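Local coordinates for protein member of s1p family of ribosomal proteins (Pyrococcus furiosus, PDB 5YH1) that binds manganese in its DHH domain and is probably an exonuclease acting on nucleic acids, at residues A45-R50 and G155-V160; G68-V73 and P222-T227; E121-M124 and E129-L132; V133-N138 and P146-L151; V183-H188 and G200-E205. All coordinates share one frame; numbering follows the deposited sequence.

Contact 1 (A45-R50 and G155-V160)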
# COMPACT_ATOMS: atom_id res chain seq x y z
N ALA A 45 9.54 -5.89 -33.13
CA ALA A 45 10.21 -4.61 -33.33
C ALA A 45 9.41 -3.71 -34.27
O ALA A 45 9.35 -2.51 -34.06
CB ALA A 45 11.62 -4.83 -33.87
N PHE A 46 8.81 -4.30 -35.30
CA PHE A 46 7.91 -3.57 -36.19
C PHE A 46 6.76 -2.92 -35.41
O PHE A 46 6.49 -1.73 -35.56
CB PHE A 46 7.36 -4.48 -37.29
CG PHE A 46 6.22 -3.87 -38.07
CD1 PHE A 46 6.47 -3.02 -39.13
CD2 PHE A 46 4.90 -4.13 -37.73
CE1 PHE A 46 5.42 -2.44 -39.84
CE2 PHE A 46 3.85 -3.55 -38.43
CZ PHE A 46 4.12 -2.71 -39.49
N MSE A 47 6.08 -3.71 -34.58
CA MSE A 47 4.94 -3.21 -33.81
C MSE A 47 5.34 -2.11 -32.86
O MSE A 47 4.64 -1.11 -32.73
CB MSE A 47 4.25 -4.35 -33.08
CG MSE A 47 3.40 -5.14 -34.07
SE MSE A 47 2.63 -6.72 -33.18
CE MSE A 47 1.24 -5.73 -32.19
N ILE A 48 6.48 -2.27 -32.20
CA ILE A 48 6.93 -1.27 -31.24
C ILE A 48 7.31 0.03 -31.96
O ILE A 48 6.86 1.11 -31.57
CB ILE A 48 8.07 -1.82 -30.34
CG1 ILE A 48 7.48 -2.86 -29.38
CG2 ILE A 48 8.75 -0.72 -29.55
CD1 ILE A 48 8.49 -3.75 -28.70
N ARG A 49 8.08 -0.09 -33.04
CA ARG A 49 8.49 1.08 -33.83
C ARG A 49 7.28 1.82 -34.41
O ARG A 49 7.26 3.04 -34.46
CB ARG A 49 9.44 0.66 -34.97
CG ARG A 49 10.84 0.28 -34.53
CD ARG A 49 11.60 -0.43 -35.65
NE ARG A 49 11.67 0.40 -36.87
CZ ARG A 49 12.49 1.43 -37.04
NH1 ARG A 49 13.35 1.78 -36.10
NH2 ARG A 49 12.46 2.11 -38.16
N ARG A 50 6.27 1.07 -34.85
CA ARG A 50 5.08 1.68 -35.44
C ARG A 50 4.31 2.51 -34.41
O ARG A 50 3.92 3.65 -34.69
CB ARG A 50 4.18 0.62 -36.06
CG ARG A 50 3.25 1.20 -37.11
CD ARG A 50 2.32 0.16 -37.71
NE ARG A 50 1.65 0.70 -38.90
CZ ARG A 50 0.65 1.59 -38.88
NH1 ARG A 50 0.18 2.07 -37.73
NH2 ARG A 50 0.12 2.02 -40.03
N GLY A 155 -9.62 -3.54 -27.44
CA GLY A 155 -8.89 -3.60 -28.72
C GLY A 155 -7.40 -3.32 -28.64
O GLY A 155 -6.79 -2.84 -29.61
N VAL A 156 -6.80 -3.62 -27.49
CA VAL A 156 -5.38 -3.35 -27.26
C VAL A 156 -4.50 -4.41 -27.93
O VAL A 156 -4.81 -5.60 -27.87
CB VAL A 156 -5.08 -3.26 -25.74
CG1 VAL A 156 -3.60 -3.40 -25.44
CG2 VAL A 156 -5.62 -1.94 -25.18
N LYS A 157 -3.42 -3.97 -28.56
CA LYS A 157 -2.44 -4.90 -29.14
C LYS A 157 -1.35 -5.21 -28.13
O LYS A 157 -1.00 -4.37 -27.31
CB LYS A 157 -1.87 -4.34 -30.44
CG LYS A 157 -2.94 -4.26 -31.51
CD LYS A 157 -2.38 -3.78 -32.83
CE LYS A 157 -3.43 -3.86 -33.92
NZ LYS A 157 -2.89 -3.31 -35.19
N ILE A 158 -0.86 -6.44 -28.19
CA ILE A 158 -0.06 -7.00 -27.13
C ILE A 158 1.16 -7.72 -27.72
O ILE A 158 1.01 -8.60 -28.58
CB ILE A 158 -0.88 -8.01 -26.28
CG1 ILE A 158 -2.13 -7.34 -25.69
CG2 ILE A 158 -0.04 -8.58 -25.15
CD1 ILE A 158 -3.15 -8.32 -25.13
N VAL A 159 2.34 -7.33 -27.26
CA VAL A 159 3.60 -8.02 -27.57
C VAL A 159 4.09 -8.74 -26.31
O VAL A 159 4.15 -8.15 -25.23
CB VAL A 159 4.67 -7.01 -28.04
CG1 VAL A 159 6.04 -7.68 -28.21
CG2 VAL A 159 4.22 -6.34 -29.34
N VAL A 160 4.43 -10.02 -26.45
CA VAL A 160 5.03 -10.78 -25.37
C VAL A 160 6.44 -11.25 -25.73
O VAL A 160 6.65 -11.85 -26.79
CB VAL A 160 4.20 -12.03 -25.02
CG1 VAL A 160 4.84 -12.76 -23.85
CG2 VAL A 160 2.75 -11.65 -24.72

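Contact 2 (G68-V73 and P222-T227)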
# COMPACT_ATOMS: atom_id res chain seq x y z
N GLY A 68 14.28 -9.67 -15.70
CA GLY A 68 13.17 -8.81 -16.10
C GLY A 68 13.50 -7.33 -16.17
O GLY A 68 13.15 -6.67 -17.15
N TYR A 69 14.17 -6.80 -15.14
CA TYR A 69 14.59 -5.40 -15.15
C TYR A 69 15.53 -5.17 -16.32
O TYR A 69 15.40 -4.19 -17.07
CB TYR A 69 15.28 -4.99 -13.84
CG TYR A 69 14.33 -4.45 -12.79
CD1 TYR A 69 13.97 -3.12 -12.77
CD2 TYR A 69 13.78 -5.29 -11.83
CE1 TYR A 69 13.08 -2.63 -11.82
CE2 TYR A 69 12.89 -4.80 -10.87
CZ TYR A 69 12.54 -3.48 -10.88
OH TYR A 69 11.66 -3.00 -9.94
N THR A 70 16.50 -6.06 -16.48
CA THR A 70 17.47 -5.91 -17.57
C THR A 70 16.76 -5.86 -18.93
O THR A 70 17.04 -4.99 -19.75
CB THR A 70 18.53 -7.02 -17.53
OG1 THR A 70 19.13 -7.03 -16.23
CG2 THR A 70 19.60 -6.79 -18.57
N ALA A 71 15.82 -6.77 -19.12
CA ALA A 71 15.04 -6.84 -20.36
C ALA A 71 14.23 -5.56 -20.57
O ALA A 71 14.26 -4.97 -21.65
CB ALA A 71 14.12 -8.04 -20.33
N GLY A 72 13.54 -5.13 -19.53
CA GLY A 72 12.75 -3.91 -19.62
C GLY A 72 13.58 -2.69 -19.93
O GLY A 72 13.20 -1.86 -20.77
N VAL A 73 14.73 -2.58 -19.27
CA VAL A 73 15.59 -1.41 -19.46
C VAL A 73 16.26 -1.44 -20.83
O VAL A 73 16.43 -0.40 -21.46
CB VAL A 73 16.63 -1.25 -18.31
CG1 VAL A 73 17.59 -0.11 -18.60
CG2 VAL A 73 15.91 -1.00 -17.01
N PRO A 222 22.70 -8.65 -21.88
CA PRO A 222 22.42 -10.08 -21.85
C PRO A 222 23.29 -10.89 -20.86
O PRO A 222 22.81 -11.87 -20.28
CB PRO A 222 22.68 -10.52 -23.29
CG PRO A 222 22.40 -9.31 -24.10
CD PRO A 222 22.83 -8.14 -23.26
N ALA A 223 24.54 -10.49 -20.67
CA ALA A 223 25.40 -11.12 -19.68
C ALA A 223 24.89 -10.93 -18.26
O ALA A 223 24.94 -11.86 -17.45
CB ALA A 223 26.83 -10.59 -19.80
N ILE A 224 24.40 -9.73 -17.96
CA ILE A 224 23.80 -9.45 -16.64
C ILE A 224 22.53 -10.29 -16.45
O ILE A 224 22.37 -10.97 -15.44
CB ILE A 224 23.51 -7.94 -16.47
CG1 ILE A 224 24.82 -7.15 -16.44
CG2 ILE A 224 22.78 -7.67 -15.17
CD1 ILE A 224 24.68 -5.65 -16.53
N ALA A 225 21.65 -10.27 -17.45
CA ALA A 225 20.38 -11.01 -17.39
C ALA A 225 20.59 -12.50 -17.20
O ALA A 225 19.96 -13.11 -16.33
CB ALA A 225 19.57 -10.75 -18.65
N GLY A 226 21.50 -13.07 -17.99
CA GLY A 226 21.84 -14.50 -17.88
C GLY A 226 22.45 -14.88 -16.55
O GLY A 226 22.22 -15.98 -16.05
N THR A 227 23.24 -13.97 -15.97
CA THR A 227 23.78 -14.18 -14.64
C THR A 227 22.64 -14.22 -13.62
O THR A 227 22.56 -15.13 -12.81
CB THR A 227 24.80 -13.09 -14.27
OG1 THR A 227 25.86 -13.09 -15.24
CG2 THR A 227 25.37 -13.32 -12.88

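Contact 3 (E121-M124 and E129-L132)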
# COMPACT_ATOMS: atom_id res chain seq x y z
N GLU A 121 -8.00 6.87 -18.72
CA GLU A 121 -7.95 8.28 -18.32
C GLU A 121 -7.20 9.15 -19.33
O GLU A 121 -7.67 10.22 -19.70
CB GLU A 121 -7.32 8.46 -16.94
CG GLU A 121 -7.23 9.93 -16.57
CD GLU A 121 -6.98 10.18 -15.10
OE1 GLU A 121 -7.45 9.40 -14.26
OE2 GLU A 121 -6.31 11.19 -14.80
N ASP A 122 -6.03 8.70 -19.76
CA ASP A 122 -5.27 9.43 -20.78
C ASP A 122 -6.05 9.54 -22.09
O ASP A 122 -6.02 10.57 -22.75
CB ASP A 122 -3.91 8.77 -21.03
CG ASP A 122 -2.91 9.03 -19.93
OD1 ASP A 122 -3.14 9.91 -19.07
OD2 ASP A 122 -1.88 8.36 -19.92
N HIS A 123 -6.74 8.46 -22.45
CA HIS A 123 -7.59 8.47 -23.62
C HIS A 123 -8.67 9.55 -23.53
O HIS A 123 -8.76 10.42 -24.39
CB HIS A 123 -8.24 7.10 -23.80
CG HIS A 123 -9.06 6.97 -25.04
ND1 HIS A 123 -8.53 7.13 -26.30
CD2 HIS A 123 -10.37 6.69 -25.22
CE1 HIS A 123 -9.47 6.94 -27.20
NE2 HIS A 123 -10.60 6.68 -26.57
N MSE A 124 -9.46 9.52 -22.46
CA MSE A 124 -10.59 10.43 -22.31
C MSE A 124 -10.14 11.83 -22.04
O MSE A 124 -10.71 12.78 -22.56
CB MSE A 124 -11.48 9.99 -21.15
CG MSE A 124 -12.17 8.66 -21.43
SE MSE A 124 -13.18 8.04 -19.84
CE MSE A 124 -11.77 7.59 -18.55
N GLU A 129 -4.31 7.86 -27.98
CA GLU A 129 -4.68 6.51 -28.40
C GLU A 129 -4.41 5.53 -27.26
O GLU A 129 -3.61 5.79 -26.37
CB GLU A 129 -3.87 6.09 -29.62
CG GLU A 129 -4.11 6.93 -30.87
CD GLU A 129 -5.36 6.53 -31.60
OE1 GLU A 129 -6.46 6.70 -31.05
OE2 GLU A 129 -5.26 6.05 -32.75
N LEU A 130 -5.09 4.39 -27.31
CA LEU A 130 -4.83 3.32 -26.37
C LEU A 130 -3.46 2.71 -26.68
O LEU A 130 -3.04 2.67 -27.84
CB LEU A 130 -5.92 2.27 -26.43
CG LEU A 130 -7.33 2.75 -26.06
CD1 LEU A 130 -8.29 1.57 -26.09
CD2 LEU A 130 -7.38 3.43 -24.70
N PRO A 131 -2.73 2.28 -25.65
CA PRO A 131 -1.33 1.93 -25.84
C PRO A 131 -1.10 0.57 -26.48
O PRO A 131 -2.01 -0.25 -26.53
CB PRO A 131 -0.77 1.91 -24.41
CG PRO A 131 -1.96 1.61 -23.57
CD PRO A 131 -3.10 2.31 -24.23
N LEU A 132 0.11 0.39 -26.99
CA LEU A 132 0.65 -0.93 -27.25
C LEU A 132 1.17 -1.43 -25.91
O LEU A 132 1.90 -0.71 -25.21
CB LEU A 132 1.80 -0.86 -28.26
CG LEU A 132 2.56 -2.15 -28.57
CD1 LEU A 132 1.67 -3.10 -29.35
CD2 LEU A 132 3.84 -1.84 -29.35

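Contact 4 (V133-N138 and P146-L151). With MN (manganese (II) ion), chain F.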
# COMPACT_ATOMS: atom_id res chain seq x y z
N VAL A 133 0.79 -2.65 -25.55
CA VAL A 133 1.26 -3.29 -24.33
C VAL A 133 2.34 -4.32 -24.66
O VAL A 133 2.12 -5.22 -25.49
CB VAL A 133 0.08 -3.95 -23.59
CG1 VAL A 133 0.57 -4.72 -22.37
CG2 VAL A 133 -0.94 -2.89 -23.16
N VAL A 134 3.50 -4.17 -24.01
CA VAL A 134 4.63 -5.09 -24.16
C VAL A 134 4.91 -5.71 -22.81
O VAL A 134 5.21 -4.99 -21.85
CB VAL A 134 5.91 -4.36 -24.65
CG1 VAL A 134 7.04 -5.36 -24.87
CG2 VAL A 134 5.64 -3.57 -25.92
N ILE A 135 4.78 -7.04 -22.72
CA ILE A 135 5.01 -7.78 -21.49
C ILE A 135 6.28 -8.59 -21.65
O ILE A 135 6.44 -9.28 -22.67
CB ILE A 135 3.90 -8.79 -21.17
CG1 ILE A 135 2.52 -8.24 -21.53
CG2 ILE A 135 3.98 -9.20 -19.70
CD1 ILE A 135 2.07 -7.10 -20.65
N VAL A 136 7.15 -8.55 -20.64
CA VAL A 136 8.51 -9.07 -20.76
C VAL A 136 8.89 -9.87 -19.52
O VAL A 136 8.68 -9.41 -18.39
CB VAL A 136 9.51 -7.92 -20.94
CG1 VAL A 136 10.94 -8.44 -21.07
CG2 VAL A 136 9.13 -7.08 -22.15
N ASP A 137 9.45 -11.06 -19.74
CA ASP A 137 9.77 -12.03 -18.68
C ASP A 137 8.53 -12.55 -17.93
O ASP A 137 8.64 -13.28 -16.94
CB ASP A 137 10.82 -11.47 -17.72
CG ASP A 137 11.50 -12.56 -16.91
OD1 ASP A 137 11.85 -13.62 -17.50
OD2 ASP A 137 11.67 -12.38 -15.69
N ASN A 138 7.36 -12.18 -18.43
CA ASN A 138 6.07 -12.64 -17.96
C ASN A 138 5.24 -12.68 -19.23
O ASN A 138 5.70 -12.18 -20.27
CB ASN A 138 5.43 -11.62 -17.00
CG ASN A 138 5.77 -11.86 -15.54
OD1 ASN A 138 6.46 -12.81 -15.19
ND2 ASN A 138 5.26 -10.98 -14.67
N PRO A 146 -6.41 -14.29 -18.47
CA PRO A 146 -7.42 -13.38 -17.89
C PRO A 146 -7.12 -11.90 -18.11
O PRO A 146 -8.01 -11.14 -18.43
CB PRO A 146 -7.38 -13.74 -16.40
CG PRO A 146 -6.99 -15.18 -16.39
CD PRO A 146 -6.04 -15.38 -17.54
N ALA A 147 -5.85 -11.51 -17.97
CA ALA A 147 -5.44 -10.13 -18.24
C ALA A 147 -5.67 -9.77 -19.70
O ALA A 147 -6.10 -8.66 -20.02
CB ALA A 147 -3.98 -9.93 -17.87
N TYR A 148 -5.36 -10.70 -20.60
CA TYR A 148 -5.48 -10.44 -22.03
C TYR A 148 -6.95 -10.37 -22.47
O TYR A 148 -7.28 -9.58 -23.34
CB TYR A 148 -4.71 -11.49 -22.85
CG TYR A 148 -3.21 -11.56 -22.56
CD1 TYR A 148 -2.48 -10.44 -22.17
CD2 TYR A 148 -2.53 -12.76 -22.69
CE1 TYR A 148 -1.13 -10.52 -21.92
CE2 TYR A 148 -1.17 -12.85 -22.43
CZ TYR A 148 -0.48 -11.73 -22.05
OH TYR A 148 0.87 -11.83 -21.81
N LYS A 149 -7.81 -11.18 -21.88
CA LYS A 149 -9.25 -11.07 -22.15
C LYS A 149 -9.76 -9.66 -21.84
O LYS A 149 -10.56 -9.11 -22.60
CB LYS A 149 -10.04 -12.10 -21.36
CG LYS A 149 -9.87 -13.49 -21.91
CD LYS A 149 -10.62 -14.51 -21.08
CE LYS A 149 -10.61 -15.85 -21.77
NZ LYS A 149 -11.52 -16.81 -21.09
N ARG A 150 -9.27 -9.07 -20.76
CA ARG A 150 -9.65 -7.72 -20.39
C ARG A 150 -9.08 -6.69 -21.35
O ARG A 150 -9.81 -5.79 -21.79
CB ARG A 150 -9.26 -7.43 -18.95
CG ARG A 150 -10.16 -8.17 -17.97
CD ARG A 150 -9.50 -8.26 -16.61
NE ARG A 150 -10.34 -8.93 -15.62
CZ ARG A 150 -10.51 -10.25 -15.53
NH1 ARG A 150 -9.93 -11.08 -16.40
NH2 ARG A 150 -11.27 -10.73 -14.55
N LEU A 151 -7.80 -6.81 -21.70
CA LEU A 151 -7.20 -5.89 -22.68
C LEU A 151 -7.89 -5.96 -24.05
O LEU A 151 -8.04 -4.94 -24.74
CB LEU A 151 -5.69 -6.12 -22.82
CG LEU A 151 -4.86 -5.71 -21.61
CD1 LEU A 151 -3.44 -6.23 -21.73
CD2 LEU A 151 -4.84 -4.20 -21.43
MN MN F . 13.74 -14.61 -16.61
O HOH W 1 13.62 -13.59 -14.70
O HOH W 2 12.94 -16.25 -15.34

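Contact 5 (V183-H188 and G200-E205)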
# COMPACT_ATOMS: atom_id res chain seq x y z
N VAL A 183 1.95 -10.87 -31.00
CA VAL A 183 3.21 -11.55 -31.28
C VAL A 183 3.82 -12.03 -29.97
O VAL A 183 3.88 -11.28 -28.98
CB VAL A 183 4.20 -10.69 -32.07
CG1 VAL A 183 4.65 -9.48 -31.28
CG2 VAL A 183 5.41 -11.52 -32.50
N HIS A 184 4.26 -13.29 -29.97
CA HIS A 184 4.84 -13.92 -28.81
C HIS A 184 6.25 -14.41 -29.17
O HIS A 184 6.40 -15.34 -29.96
CB HIS A 184 3.93 -15.05 -28.36
CG HIS A 184 4.32 -15.68 -27.06
ND1 HIS A 184 3.64 -16.75 -26.52
CD2 HIS A 184 5.34 -15.42 -26.22
CE1 HIS A 184 4.20 -17.10 -25.39
NE2 HIS A 184 5.25 -16.32 -25.18
N VAL A 185 7.26 -13.73 -28.63
CA VAL A 185 8.66 -14.11 -28.81
C VAL A 185 9.05 -14.98 -27.61
O VAL A 185 9.11 -14.49 -26.47
CB VAL A 185 9.58 -12.88 -28.87
CG1 VAL A 185 11.04 -13.30 -28.99
CG2 VAL A 185 9.20 -11.99 -30.05
N ASN A 186 9.29 -16.26 -27.88
CA ASN A 186 9.58 -17.23 -26.83
C ASN A 186 10.33 -18.44 -27.42
O ASN A 186 9.83 -19.08 -28.37
CB ASN A 186 8.28 -17.66 -26.15
CG ASN A 186 8.49 -18.52 -24.91
OD1 ASN A 186 9.43 -19.31 -24.84
ND2 ASN A 186 7.60 -18.38 -23.93
N PRO A 187 11.52 -18.76 -26.89
CA PRO A 187 12.31 -19.88 -27.40
C PRO A 187 11.59 -21.24 -27.38
O PRO A 187 11.91 -22.11 -28.19
CB PRO A 187 13.53 -19.92 -26.47
CG PRO A 187 13.08 -19.20 -25.23
CD PRO A 187 12.19 -18.12 -25.74
N HIS A 188 10.64 -21.41 -26.47
CA HIS A 188 9.90 -22.67 -26.35
C HIS A 188 9.09 -23.03 -27.61
O HIS A 188 8.75 -24.18 -27.79
CB HIS A 188 8.95 -22.62 -25.15
CG HIS A 188 9.64 -22.68 -23.82
ND1 HIS A 188 9.83 -23.86 -23.14
CD2 HIS A 188 10.16 -21.71 -23.03
CE1 HIS A 188 10.45 -23.62 -22.00
NE2 HIS A 188 10.66 -22.32 -21.91
N GLY A 200 16.11 -11.14 -20.95
CA GLY A 200 17.08 -10.06 -21.19
C GLY A 200 17.91 -10.27 -22.45
O GLY A 200 18.32 -9.31 -23.09
N MSE A 201 18.16 -11.53 -22.79
CA MSE A 201 18.83 -11.87 -24.04
C MSE A 201 17.90 -11.54 -25.17
O MSE A 201 18.22 -10.74 -26.05
CB MSE A 201 19.23 -13.35 -24.07
CG MSE A 201 20.38 -13.64 -23.12
SE MSE A 201 20.66 -15.58 -22.84
CE MSE A 201 21.25 -15.40 -20.97
N LEU A 202 16.71 -12.12 -25.14
CA LEU A 202 15.70 -11.86 -26.18
C LEU A 202 15.40 -10.37 -26.35
O LEU A 202 15.36 -9.87 -27.47
CB LEU A 202 14.39 -12.54 -25.82
CG LEU A 202 14.44 -14.05 -25.72
CD1 LEU A 202 13.17 -14.57 -25.05
CD2 LEU A 202 14.63 -14.66 -27.11
N ALA A 203 15.22 -9.68 -25.23
CA ALA A 203 14.80 -8.28 -25.25
C ALA A 203 15.89 -7.38 -25.78
O ALA A 203 15.61 -6.37 -26.44
CB ALA A 203 14.37 -7.83 -23.87
N THR A 204 17.14 -7.70 -25.46
CA THR A 204 18.26 -6.94 -26.00
C THR A 204 18.31 -7.08 -27.52
O THR A 204 18.49 -6.09 -28.22
CB THR A 204 19.60 -7.37 -25.37
OG1 THR A 204 19.60 -7.06 -23.97
CG2 THR A 204 20.77 -6.66 -26.03
N GLU A 205 18.09 -8.29 -28.04
CA GLU A 205 18.07 -8.47 -29.51
C GLU A 205 16.88 -7.72 -30.12
O GLU A 205 17.06 -6.98 -31.10
CB GLU A 205 18.05 -9.95 -29.90
CG GLU A 205 19.23 -10.77 -29.39
CD GLU A 205 20.58 -10.44 -30.04
OE1 GLU A 205 20.67 -9.58 -30.94
OE2 GLU A 205 21.60 -11.05 -29.64

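Contact 1 (A45-R50 and G155-V160)
Met47 (a selenomethionine) reaches from helix 32-53 onto Lys157 and Val159 in an apolar helix-on-sheet contact, on one side of the five-stranded parallel sheet of an alpha/beta fold, the DHH domain. Strand 158-161 lies between strands 132-136 and 183-185, with Val159 hydrogen-bonded through its backbone to Val133 and Ile135. Along residues 157-159 the side chains alternate: Lys157 and Val159 turn to helix 32-53, whereas Ile158 meets Tyr148 and Leu151 of helix 145-152 on the opposite side of the sheet.

A long, unbranched side chain suits position 47, because the backbones stay well apart, 8.0 Å between the CA atoms of Met47 and Val159. The selenoether chain runs out extended and bends at its last torsion (chi3 76°), which turns the methyl CE over the strand. Val159 offers the branch that lies beside its own backbone N, CG2, and the two side chains slide past each other in opposite directions. Leu132 of the next strand touches Met47 as well. Lys157, exposed, crosses Met47 at about a right angle; its aliphatic part does the packing while its ammonium group extends beyond. The closest approach joins Met47 CE to Lys157 CB, 3.8 Å.

Contact 2 (G68-V73 and P222-T227)
Thr70 of helix 66-86 packs against Ile224 and Ala225 of helix 221-229, and the tight part of this buried contact is the pairing of Thr70 with Ala225. Their CA atoms come within 5.9 Å, a close approach for two helices, made possible by a short side chain on each. The methyl CG2 of Thr70 stands anti to its own backbone N and meets the CB of Ala225 at 4.0 Å, methyl against methyl. Alanine suits this place because its single CB lets the backbones come this close.

Toward Ile224 the contact is slighter, a single atom pair. There the branch methyl CG2 approaches Thr70 OG1 at 3.9 Å, the two side chains crossing at about a right angle; no hydrogen bond joins the two segments. Thr70 OG1 bonds to the carbonyl O of Thr66, one turn back, so this hydroxyl, though it lies against the Ile224 methyl, is not left without a partner. Leu280 touches both Thr70 and Ile224. The solvent side is at the far end of the second segment, where the partly exposed Thr227 donates from OG1 to Ala223 O at 2.7 Å.

All three touching residues are buried, and the contact borders the metal site. At their nearest atoms, the side chain of Ala225 lies about 3 Å from that of Asp67 and about 7 Å from the manganese ion, and Asp229, another ligand, belongs to the same helix as Ala225. Two helices that each supply an aspartate ligand, packed together beside the ion, are consistent with the metal centre of the DHH family.

Contact 3 (E121-M124 and E129-L132)
His123 meets Leu130 and Glu129 where helix 109-126 ends and the chain turns back toward strand 132-136 of the parallel sheet. Along the helix, Glu121 comes first and faces elsewhere: its carboxylate forms a salt bridge with Arg125 one turn on, and its side chain packs on Trp94 of the second subunit. Asp122 has its CB directed to the returning chain, but packs on Asp128 rather than on the second segment.

His123 carries the contact. Its ring carbon CG is anti to the backbone N (chi1 -176°), a torsion that swings the imidazole out beside the returning chain. Leu130 CD2 sits 3.9 Å from His123 CB and approaches the ring obliquely. The backbone closes in as well, Glu129 CA lying 4.4 Å from His123 ND1. This nitrogen has its hydrogen bond with the carbonyl O of Asp128, in the turn itself, which limits the rotation of the ring. Histidine suits the place by combining apolar carbons, CB and CG, for the leucine methyl with a polar atom for the turn. Met124, the last of the four, points off to the subunit interface, where it too packs on Trp94 of the second subunit.

On the second segment Leu130 is partly exposed and also rests on Met120 and Tyr154, while its carbonyl accepts from Arg56. Glu129 lies at the surface.

The chemistry is thus divided: the ring nitrogen secures a tight helix-to-strand connection, while leucine packs against CB and CG. Because a carbonyl only accepts, ND1 must carry a proton; Glu129 OE1, 5.2 Å from His123 ND1, could at most favour a charge slightly.

Contact 4 (V133-N138 and P146-L151)
The Tyr148 ring has Ile135 at its edge, near the ring plane, with CG1 of Ile135 4.0 Å from Tyr148 OH; the two side chains slide past each other in opposite directions. Ile158 and Val160, from the next strand, also touch this tyrosine. The second flat group, the guanidinium of Arg150, takes Pro146 O at its edge and in its plane: NH1 donates over 2.8 Å, standing above the carbonyl plane. Its NE and NH2 form salt bridges with Glu263 and Glu299 of the second subunit.

Between strand 132-136 and helix 145-152, parts of one beta-alpha-beta crossover, Val133, Ile135 and Leu151 pack with the tyrosine. Val133 CG1 meets Leu151 CD1 at 4.3 Å, and alternation along the strand brings Ile135 to the same face. Tyrosine suits its place because its long side chain reaches across to the strand, while its hydroxyl bonds to Gly139 O.

Beyond the strand's end, Asp137 turns its CG anti to the backbone N (chi1 -161°) and binds manganese through OD1 at 2.3 Å. Asp67, His163, Asp229 and two waters complete the site. The apolar layer packs on the strand whose end delivers a metal ligand, and the metal's positive charge probably offsets the crowding of carboxylates around it.

Contact 5 (V183-H188 and G200-E205)
Gly200 O is gripped by two donors of Thr204 one turn on in helix 199-210: the hydroxyl OG1 at 2.7 Å, nearly in line with the C=O bond, and the backbone N at 3.1 Å. Threonine thus ties its polar atom back to its own helix. The other face of that helix is turned to strand 183-185 and the loop after it, and there the contact is apolar.

Leu202 carries it alone on the helix side. Its CG lies beside its own backbone N (chi1 -62°), and the fork there sends the two methyls to different partners: CD1 comes to 3.7 Å from Pro187 CD, while CD2 lies 4.3 Å from Val185 CG1. A forked side chain suits a position that must meet two residues at once. Proline offers a rigid ring, and valine is a residue that favours strands.

The loop is shaped by an Asx turn, in which Asn186 OD1 accepts from His188 N at 2.9 Å with an N-H...O angle of 161°. Asn186 ND2 reaches His164 O, and the side chain of Pro187 lies about 4 Å, at the nearest atoms, from that of the metal ligand His163.

Around the contact, strand 183-185 forms the edge of the parallel sheet, hydrogen-bonded to strand 158-161. Helix 32-53 touches Val185 and Pro187, helix 221-229 packs on Met201 and Thr204, and Gly200 N bonds to the metal ligand Asp67.

In the fold
From the N terminus, helix 32-53 opens the loop that contact 1 closes 105 residues later on strand 158-161. Contact 2 starts inside that loop, at helix 66-86, and closes beyond it on helix 221-229, so the two cross. Contacts 3 and 4, short and in series, nest inside both: one turns helix 109-126 into strand 132-136, the other packs the crossover helix on that strand. Contact 5 follows contact 1 and nests within contact 2. Contacts 1, 4 and 5 share the parallel sheet, whose strands 132-136, 158-161 and 183-185 are neighbours, while contacts 2 and 5 touch through their helices beside the manganese. Contacts 3 and 4 also face the second subunit.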